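Local structure of enoyl-CoA hydratase (1WZ8) at residues Ala118-Ala123 / Thr135-Gly140; Glu173-Glu178 / Leu183-Leu188; Ala37-Leu42 / Arg94-Gly99. The protein probably catalyses the reversible hydration of enoyl-CoA thioesters as a hexameric lyase of the crotonase family. All coordinates share one frame; numbering follows the deposited sequence.

Interaction 1 of 3, residues Ala118-Ala123 / Thr135-Gly140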
loop_
_atom_site.group_PDB
_atom_site.type_symbol
_atom_site.label_atom_id
_atom_site.label_comp_id
_atom_site.label_asym_id
_atom_site.label_seq_id
_atom_site.Cartn_x
_atom_site.Cartn_y
_atom_site.Cartn_z
ATOM N N ALA A 118 -19.567 -15.803 11.593
ATOM C CA ALA A 118 -19.412 -14.610 12.418
ATOM C C ALA A 118 -18.747 -14.975 13.740
ATOM O O ALA A 118 -18.067 -14.153 14.348
ATOM C CB ALA A 118 -20.772 -13.965 12.672
ATOM N N GLY A 119 -18.955 -16.212 14.183
ATOM C CA GLY A 119 -18.346 -16.657 15.425
ATOM C C GLY A 119 -16.832 -16.679 15.304
ATOM O O GLY A 119 -16.111 -16.239 16.204
ATOM N N LEU A 120 -16.343 -17.201 14.185
ATOM C CA LEU A 120 -14.907 -17.257 13.956
ATOM C C LEU A 120 -14.385 -15.840 13.715
ATOM O O LEU A 120 -13.263 -15.512 14.101
ATOM C CB LEU A 120 -14.590 -18.149 12.755
ATOM C CG LEU A 120 -13.107 -18.409 12.453
ATOM C CD1 LEU A 120 -12.428 -19.083 13.653
ATOM C CD2 LEU A 120 -12.999 -19.294 11.221
ATOM N N ALA A 121 -15.202 -15.001 13.080
ATOM C CA ALA A 121 -14.801 -13.621 12.811
ATOM C C ALA A 121 -14.475 -12.895 14.113
ATOM O O ALA A 121 -13.450 -12.210 14.225
ATOM C CB ALA A 121 -15.915 -12.883 12.062
ATOM N N LEU A 122 -15.348 -13.056 15.100
ATOM C CA LEU A 122 -15.163 -12.413 16.391
ATOM C C LEU A 122 -13.961 -13.008 17.109
ATOM O O LEU A 122 -13.158 -12.281 17.688
ATOM C CB LEU A 122 -16.424 -12.578 17.246
ATOM C CG LEU A 122 -16.434 -11.922 18.628
ATOM C CD1 LEU A 122 -16.146 -10.433 18.494
ATOM C CD2 LEU A 122 -17.787 -12.156 19.291
ATOM N N ALA A 123 -13.835 -14.332 17.051
ATOM C CA ALA A 123 -12.727 -15.035 17.695
ATOM C C ALA A 123 -11.374 -14.589 17.158
ATOM O O ALA A 123 -10.425 -14.379 17.926
ATOM C CB ALA A 123 -12.877 -16.534 17.499
ATOM N N THR A 135 -11.596 -27.993 19.586
ATOM C CA THR A 135 -12.524 -26.970 19.107
ATOM C C THR A 135 -12.623 -27.055 17.586
ATOM O O THR A 135 -11.641 -27.369 16.913
ATOM C CB THR A 135 -12.037 -25.552 19.497
ATOM O OG1 THR A 135 -11.952 -25.457 20.920
ATOM C CG2 THR A 135 -13.003 -24.479 18.987
ATOM N N ARG A 136 -13.809 -26.779 17.047
ATOM C CA ARG A 136 -14.015 -26.811 15.602
ATOM C C ARG A 136 -14.040 -25.378 15.074
ATOM O O ARG A 136 -14.886 -24.587 15.483
ATOM C CB ARG A 136 -15.340 -27.511 15.265
ATOM C CG ARG A 136 -15.621 -27.642 13.770
ATOM C CD ARG A 136 -16.776 -28.598 13.503
ATOM N NE ARG A 136 -18.085 -27.986 13.721
ATOM C CZ ARG A 136 -18.808 -27.411 12.763
ATOM N NH1 ARG A 136 -18.351 -27.372 11.518
ATOM N NH2 ARG A 136 -19.988 -26.877 13.047
ATOM N N LEU A 137 -13.110 -25.048 14.178
ATOM C CA LEU A 137 -13.042 -23.707 13.600
ATOM C C LEU A 137 -13.306 -23.811 12.103
ATOM O O LEU A 137 -12.598 -24.520 11.383
ATOM C CB LEU A 137 -11.663 -23.086 13.853
ATOM C CG LEU A 137 -11.216 -23.075 15.318
ATOM C CD1 LEU A 137 -9.820 -22.475 15.422
ATOM C CD2 LEU A 137 -12.201 -22.277 16.164
ATOM N N LEU A 138 -14.320 -23.097 11.632
ATOM C CA LEU A 138 -14.684 -23.156 10.224
ATOM C C LEU A 138 -15.289 -21.855 9.711
ATOM O O LEU A 138 -16.172 -21.274 10.337
ATOM C CB LEU A 138 -15.678 -24.301 10.018
ATOM C CG LEU A 138 -16.268 -24.602 8.638
ATOM C CD1 LEU A 138 -15.186 -25.007 7.652
ATOM C CD2 LEU A 138 -17.270 -25.717 8.796
ATOM N N ASP A 139 -14.797 -21.388 8.574
ATOM C CA ASP A 139 -15.334 -20.176 7.985
ATOM C C ASP A 139 -16.780 -20.521 7.624
ATOM O O ASP A 139 -17.715 -19.833 8.034
ATOM C CB ASP A 139 -14.556 -19.807 6.734
ATOM C CG ASP A 139 -15.159 -18.624 6.017
ATOM O OD1 ASP A 139 -14.937 -17.474 6.456
ATOM O OD2 ASP A 139 -15.876 -18.853 5.025
ATOM N N GLY A 140 -16.941 -21.588 6.843
ATOM C CA GLY A 140 -18.258 -22.078 6.467
ATOM C C GLY A 140 -19.103 -21.382 5.415
ATOM O O GLY A 140 -20.171 -21.885 5.063
#
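Leu120, on helix 118-125, packs on strand 136-138 of the small three-stranded sheet of this crotonase-family domain, where it meets Leu137, Leu138 and Asp139. Leu120 supplies every close contact on the helix side, and its two methyls divide the work. CD1 packs against the Leu137 side chain, 4.1 Å from Leu137 CD2 and equally near its CB. CD2 instead rests on the backbone where the strand ends, 3.8 Å from Leu138 C and from Asp139 N. Because CG stands anti to the Leu120 backbone N (chi1 -175°), the isobutyl group reaches from the helix surface to the strand. Leu137 has the other common setting, with CG anti to its carbonyl carbon, and the two side chains cross at about a right angle. Replacing Leu120 with alanine would remove both methyls and would probably open a gap beside Leu137 and the Leu138-Asp139 peptide. Ala115, on the neighbouring strand 114-116, also touches both leucines, and His151 of a loop also touches Leu120. Asp139 turns its carboxylate to His141, whose ND1 it bonds through OD1, while Gly140 serves as N-cap of helix 141-144 with a positive phi of 76°. In crotonases the amino end of the helix corresponding to 118-125 faces the thioester carbonyl and contributes to the oxyanion hole; by analogy, the Leu120 contact lies in the first turn of that helix. No hydrogen bond spans the two segments: Leu120 joins helix to strand by dispersion and exclusion of water alone, while backbone groups of Arg136, Leu137 and Leu138 bond to the neighbouring strands or the residues beside them.

Interaction 2 of 3, residues Glu173-Glu178 / Leu183-Leu188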
loop_
_atom_site.group_PDB
_atom_site.type_symbol
_atom_site.label_atom_id
_atom_site.label_comp_id
_atom_site.label_asym_id
_atom_site.label_seq_id
_atom_site.Cartn_x
_atom_site.Cartn_y
_atom_site.Cartn_z
ATOM N N GLU A 173 -12.956 -26.655 4.541
ATOM C CA GLU A 173 -12.338 -27.674 5.383
ATOM C C GLU A 173 -12.168 -27.173 6.812
ATOM O O GLU A 173 -11.484 -26.179 7.052
ATOM C CB GLU A 173 -10.971 -28.071 4.827
ATOM C CG GLU A 173 -11.016 -29.263 3.896
ATOM C CD GLU A 173 -11.491 -30.518 4.606
ATOM O OE1 GLU A 173 -10.762 -31.025 5.488
ATOM O OE2 GLU A 173 -12.595 -30.992 4.282
ATOM N N PRO A 174 -12.792 -27.856 7.781
ATOM C CA PRO A 174 -12.668 -27.430 9.174
ATOM C C PRO A 174 -11.263 -27.651 9.737
ATOM O O PRO A 174 -10.471 -28.426 9.203
ATOM C CB PRO A 174 -13.708 -28.290 9.888
ATOM C CG PRO A 174 -13.668 -29.562 9.095
ATOM C CD PRO A 174 -13.638 -29.060 7.671
ATOM N N LEU A 175 -10.963 -26.940 10.814
ATOM C CA LEU A 175 -9.687 -27.063 11.501
ATOM C C LEU A 175 -9.998 -27.374 12.953
ATOM O O LEU A 175 -10.991 -26.891 13.495
ATOM C CB LEU A 175 -8.904 -25.748 11.453
ATOM C CG LEU A 175 -8.048 -25.421 10.233
ATOM C CD1 LEU A 175 -7.748 -23.931 10.246
ATOM C CD2 LEU A 175 -6.747 -26.234 10.242
ATOM N N THR A 176 -9.170 -28.200 13.575
ATOM C CA THR A 176 -9.347 -28.492 14.986
ATOM C C THR A 176 -8.542 -27.382 15.664
ATOM O O THR A 176 -7.675 -26.778 15.030
ATOM C CB THR A 176 -8.731 -29.850 15.383
ATOM O OG1 THR A 176 -7.319 -29.803 15.169
ATOM C CG2 THR A 176 -9.320 -30.992 14.546
ATOM N N GLY A 177 -8.825 -27.098 16.930
ATOM C CA GLY A 177 -8.070 -26.061 17.616
ATOM C C GLY A 177 -6.581 -26.358 17.574
ATOM O O GLY A 177 -5.758 -25.464 17.383
ATOM N N GLU A 178 -6.236 -27.631 17.744
ATOM C CA GLU A 178 -4.845 -28.065 17.728
ATOM C C GLU A 178 -4.181 -27.747 16.394
ATOM O O GLU A 178 -3.063 -27.232 16.353
ATOM C CB GLU A 178 -4.764 -29.566 17.988
ATOM C CG GLU A 178 -3.358 -30.070 18.223
ATOM C CD GLU A 178 -3.310 -31.580 18.324
ATOM O OE1 GLU A 178 -3.558 -32.245 17.298
ATOM O OE2 GLU A 178 -3.033 -32.099 19.425
ATOM N N LEU A 183 -0.877 -24.041 12.720
ATOM C CA LEU A 183 -0.831 -23.212 11.516
ATOM C C LEU A 183 -0.560 -21.747 11.839
ATOM O O LEU A 183 -0.107 -20.993 10.977
ATOM C CB LEU A 183 -2.155 -23.299 10.744
ATOM C CG LEU A 183 -2.581 -24.630 10.117
ATOM C CD1 LEU A 183 -3.905 -24.437 9.378
ATOM C CD2 LEU A 183 -1.500 -25.116 9.150
ATOM N N GLY A 184 -0.852 -21.344 13.071
ATOM C CA GLY A 184 -0.639 -19.958 13.467
ATOM C C GLY A 184 -1.908 -19.120 13.421
ATOM O O GLY A 184 -1.860 -17.894 13.534
ATOM N N LEU A 185 -3.055 -19.776 13.265
ATOM C CA LEU A 185 -4.331 -19.064 13.211
ATOM C C LEU A 185 -4.684 -18.496 14.584
ATOM O O LEU A 185 -5.266 -17.415 14.688
ATOM C CB LEU A 185 -5.451 -19.998 12.757
ATOM C CG LEU A 185 -6.799 -19.315 12.494
ATOM C CD1 LEU A 185 -6.727 -18.545 11.181
ATOM C CD2 LEU A 185 -7.907 -20.360 12.427
ATOM N N VAL A 186 -4.340 -19.240 15.634
ATOM C CA VAL A 186 -4.604 -18.819 17.005
ATOM C C VAL A 186 -3.347 -19.007 17.845
ATOM O O VAL A 186 -2.461 -19.782 17.477
ATOM C CB VAL A 186 -5.755 -19.628 17.637
ATOM C CG1 VAL A 186 -7.037 -19.395 16.849
ATOM C CG2 VAL A 186 -5.402 -21.114 17.666
ATOM N N ALA A 187 -3.285 -18.320 18.982
ATOM C CA ALA A 187 -2.108 -18.375 19.849
ATOM C C ALA A 187 -1.912 -19.644 20.664
ATOM O O ALA A 187 -0.796 -20.176 20.739
ATOM C CB ALA A 187 -2.108 -17.169 20.790
ATOM N N LEU A 188 -2.980 -20.121 21.288
ATOM C CA LEU A 188 -2.877 -21.302 22.131
ATOM C C LEU A 188 -4.005 -22.288 21.943
ATOM O O LEU A 188 -5.136 -21.906 21.656
ATOM C CB LEU A 188 -2.857 -20.894 23.602
ATOM C CG LEU A 188 -1.754 -19.975 24.127
ATOM C CD1 LEU A 188 -2.181 -19.440 25.485
ATOM C CD2 LEU A 188 -0.425 -20.731 24.222
#
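Leu175 and Leu183 make the tight end of this contact: Leu175 CD2 comes within 3.5 Å of Leu183 CD1, closer than methyl groups usually stand. The same Leu183 methyl is also 4.0 Å from Leu175 CD1, so it sits against both branches of its partner. Each of these leucines has CG anti to its own carbonyl carbon, and their side chains cross obliquely. Leu185 also joins, with CG anti to its backbone N (chi1 -173°), and its CD2 reaches Leu175 CD1 at a relaxed 4.2 Å. The packing slackens further beyond this trio, where Val186 CG2 only approaches the carbonyl oxygen Gly177 O, at 4.4 Å. Residues His168 of helix 162-171 and Val160 of helix 157-160 touch Leu183, and Leu159 touches Leu185, extending the contact onto those helices. Helix 177-183 runs from one segment into the other. Its start is consistent with a capping box: the Thr176 side chain caps a backbone N of the first turn, and Thr176 N is bonded to Glu179 OE1. It ends in a Schellman motif, in which Leu185 N bonds to Ala180 O and Gly184 N to Glu181 O; Gly184 takes a positive phi of 99° there. The turn that this creates brings Leu185 and Val186 back beside Leu175 and Gly177. On the solvent side the chain is looser: Pro174 is exposed, and Glu178, partly exposed, has a long, weak ion pair with Arg182. Glu173 OE2 forms a salt bridge with Arg205 of a neighbouring subunit, whereas Ala187 O accepts a hydrogen bond from Lys164 NZ of a second, different neighbour.

Interaction 3 of 3, residues Ala37-Leu42 / Arg94-Gly99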
loop_
_atom_site.group_PDB
_atom_site.type_symbol
_atom_site.label_atom_id
_atom_site.label_comp_id
_atom_site.label_asym_id
_atom_site.label_seq_id
_atom_site.Cartn_x
_atom_site.Cartn_y
_atom_site.Cartn_z
ATOM N N ALA A 37 -30.494 -9.198 16.695
ATOM C CA ALA A 37 -30.163 -8.352 17.839
ATOM C C ALA A 37 -28.782 -8.609 18.428
ATOM O O ALA A 37 -28.073 -7.665 18.784
ATOM C CB ALA A 37 -31.225 -8.500 18.923
ATOM N N LEU A 38 -28.402 -9.879 18.541
ATOM C CA LEU A 38 -27.102 -10.219 19.108
ATOM C C LEU A 38 -25.962 -9.825 18.179
ATOM O O LEU A 38 -24.937 -9.315 18.626
ATOM C CB LEU A 38 -27.022 -11.714 19.420
ATOM C CG LEU A 38 -25.716 -12.157 20.092
ATOM C CD1 LEU A 38 -25.532 -11.426 21.417
ATOM C CD2 LEU A 38 -25.747 -13.653 20.312
ATOM N N HIS A 39 -26.135 -10.060 16.887
ATOM C CA HIS A 39 -25.100 -9.697 15.930
ATOM C C HIS A 39 -24.826 -8.194 16.003
ATOM O O HIS A 39 -23.672 -7.763 16.061
ATOM C CB HIS A 39 -25.525 -10.102 14.516
ATOM C CG HIS A 39 -24.490 -9.816 13.474
ATOM N ND1 HIS A 39 -24.510 -8.677 12.699
ATOM C CD2 HIS A 39 -23.390 -10.510 13.099
ATOM C CE1 HIS A 39 -23.465 -8.681 11.890
ATOM N NE2 HIS A 39 -22.770 -9.782 12.111
ATOM N N ARG A 40 -25.886 -7.393 16.011
ATOM C CA ARG A 40 -25.720 -5.951 16.093
ATOM C C ARG A 40 -25.111 -5.542 17.435
ATOM O O ARG A 40 -24.291 -4.624 17.500
ATOM C CB ARG A 40 -27.059 -5.244 15.895
ATOM C CG ARG A 40 -26.986 -3.755 16.194
ATOM C CD ARG A 40 -28.147 -2.994 15.587
ATOM N NE ARG A 40 -29.410 -3.670 15.871
ATOM C CZ ARG A 40 -30.012 -4.498 15.024
ATOM N NH1 ARG A 40 -29.445 -4.754 13.849
ATOM N NH2 ARG A 40 -31.188 -5.034 15.337
ATOM N N GLY A 41 -25.518 -6.230 18.499
ATOM C CA GLY A 41 -24.997 -5.934 19.820
ATOM C C GLY A 41 -23.503 -6.179 19.917
ATOM O O GLY A 41 -22.762 -5.343 20.433
ATOM N N LEU A 42 -23.058 -7.331 19.423
ATOM C CA LEU A 42 -21.640 -7.678 19.451
ATOM C C LEU A 42 -20.817 -6.740 18.577
ATOM O O LEU A 42 -19.630 -6.517 18.825
ATOM C CB LEU A 42 -21.446 -9.125 18.980
ATOM C CG LEU A 42 -21.898 -10.199 19.975
ATOM C CD1 LEU A 42 -21.920 -11.570 19.315
ATOM C CD2 LEU A 42 -20.960 -10.189 21.170
ATOM N N ARG A 94 -18.906 -5.441 9.314
ATOM C CA ARG A 94 -17.646 -4.712 9.245
ATOM C C ARG A 94 -17.183 -4.339 10.650
ATOM O O ARG A 94 -16.001 -4.459 10.975
ATOM C CB ARG A 94 -17.817 -3.450 8.388
ATOM C CG ARG A 94 -16.623 -2.493 8.396
ATOM C CD ARG A 94 -16.868 -1.340 7.420
ATOM N NE ARG A 94 -15.812 -0.329 7.435
ATOM C CZ ARG A 94 -15.661 0.589 8.382
ATOM N NH1 ARG A 94 -16.499 0.636 9.409
ATOM N NH2 ARG A 94 -14.676 1.473 8.295
ATOM N N ASP A 95 -18.119 -3.898 11.488
ATOM C CA ASP A 95 -17.787 -3.499 12.853
ATOM C C ASP A 95 -17.511 -4.664 13.798
ATOM O O ASP A 95 -16.819 -4.503 14.800
ATOM C CB ASP A 95 -18.894 -2.614 13.442
ATOM C CG ASP A 95 -18.917 -1.222 12.829
ATOM O OD1 ASP A 95 -17.832 -0.684 12.542
ATOM O OD2 ASP A 95 -20.011 -0.661 12.645
ATOM N N LEU A 96 -18.050 -5.837 13.485
ATOM C CA LEU A 96 -17.833 -7.004 14.327
ATOM C C LEU A 96 -16.343 -7.329 14.342
ATOM O O LEU A 96 -15.833 -7.878 15.313
ATOM C CB LEU A 96 -18.618 -8.207 13.795
ATOM C CG LEU A 96 -18.594 -9.470 14.665
ATOM C CD1 LEU A 96 -19.237 -9.188 16.020
ATOM C CD2 LEU A 96 -19.344 -10.587 13.959
ATOM N N VAL A 97 -15.656 -6.979 13.259
ATOM C CA VAL A 97 -14.222 -7.224 13.141
ATOM C C VAL A 97 -13.397 -5.994 13.536
ATOM O O VAL A 97 -12.436 -6.096 14.304
ATOM C CB VAL A 97 -13.859 -7.652 11.693
ATOM C CG1 VAL A 97 -12.347 -7.762 11.532
ATOM C CG2 VAL A 97 -14.516 -8.986 11.376
ATOM N N LEU A 98 -13.778 -4.829 13.028
ATOM C CA LEU A 98 -13.048 -3.603 13.337
ATOM C C LEU A 98 -13.253 -3.146 14.772
ATOM O O LEU A 98 -12.378 -2.510 15.358
ATOM C CB LEU A 98 -13.463 -2.487 12.375
ATOM C CG LEU A 98 -13.200 -2.772 10.894
ATOM C CD1 LEU A 98 -13.568 -1.542 10.070
ATOM C CD2 LEU A 98 -11.731 -3.130 10.693
ATOM N N GLY A 99 -14.413 -3.473 15.339
ATOM C CA GLY A 99 -14.694 -3.084 16.707
ATOM C C GLY A 99 -13.580 -3.533 17.630
ATOM O O GLY A 99 -12.965 -2.716 18.316
#
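Leu96 and His39 both hold CG anti to their backbone N (chi1 -174° and -178°), a setting that brings the leucine branches and the imidazole ring together between helices 83-102 and 36-49. Leu96 CD2 then lies 4.0 Å from His39 NE2 and 4.1 Å from His39 CD2, approaching the ring obliquely. Its other methyl goes to Leu42 one turn on: Leu96 CD1 is 3.7 Å from Leu42 CB and 3.9 Å from Leu42 C. This is helix-helix packing in which one leucine bridges a ring and a stretch of helical backbone, and the CA atoms of Leu42 and Leu96 stand 6.4 Å apart. The rotation of the ring is likely to be fixed less by this apolar touch than by the hydrogen bond between His39 ND1 and Glu92 OE1. A bound 2-methyl-2,4-pentanediol lies about 4 Å from the His39 side chain; it is probably a crystallisation additive, but its position may indicate a pocket beside the histidine. Around the pair the layers continue: Leu38 and Leu42 pack on Phe26 of strand 21-26 and Leu12 of strand 12-18, Val97 and Leu98 meet Phe232 and Leu229 of helix 229-241, and Ala118 of helix 118-125 touches Leu96.

Overall arrangement
Along the chain the three contacts follow in series: interaction 3, then interaction 1, then interaction 2. Interaction 1 lies centrally, its centre about 14 Å from that of interaction 3 and 10 Å from that of interaction 2, while the outer two are about 23 Å apart and do not touch. Helix 118-125 packs on helix 83-102, linking interactions 1 and 3, whereas strands 136-138 and 175-176 are antiparallel neighbours in the three-stranded sheet and join interactions 1 and 2. The contacts therefore form a continuous buried path through this crotonase-family subunit, and both interactions 2 and 3 include residues that touch other subunits of the hexamer.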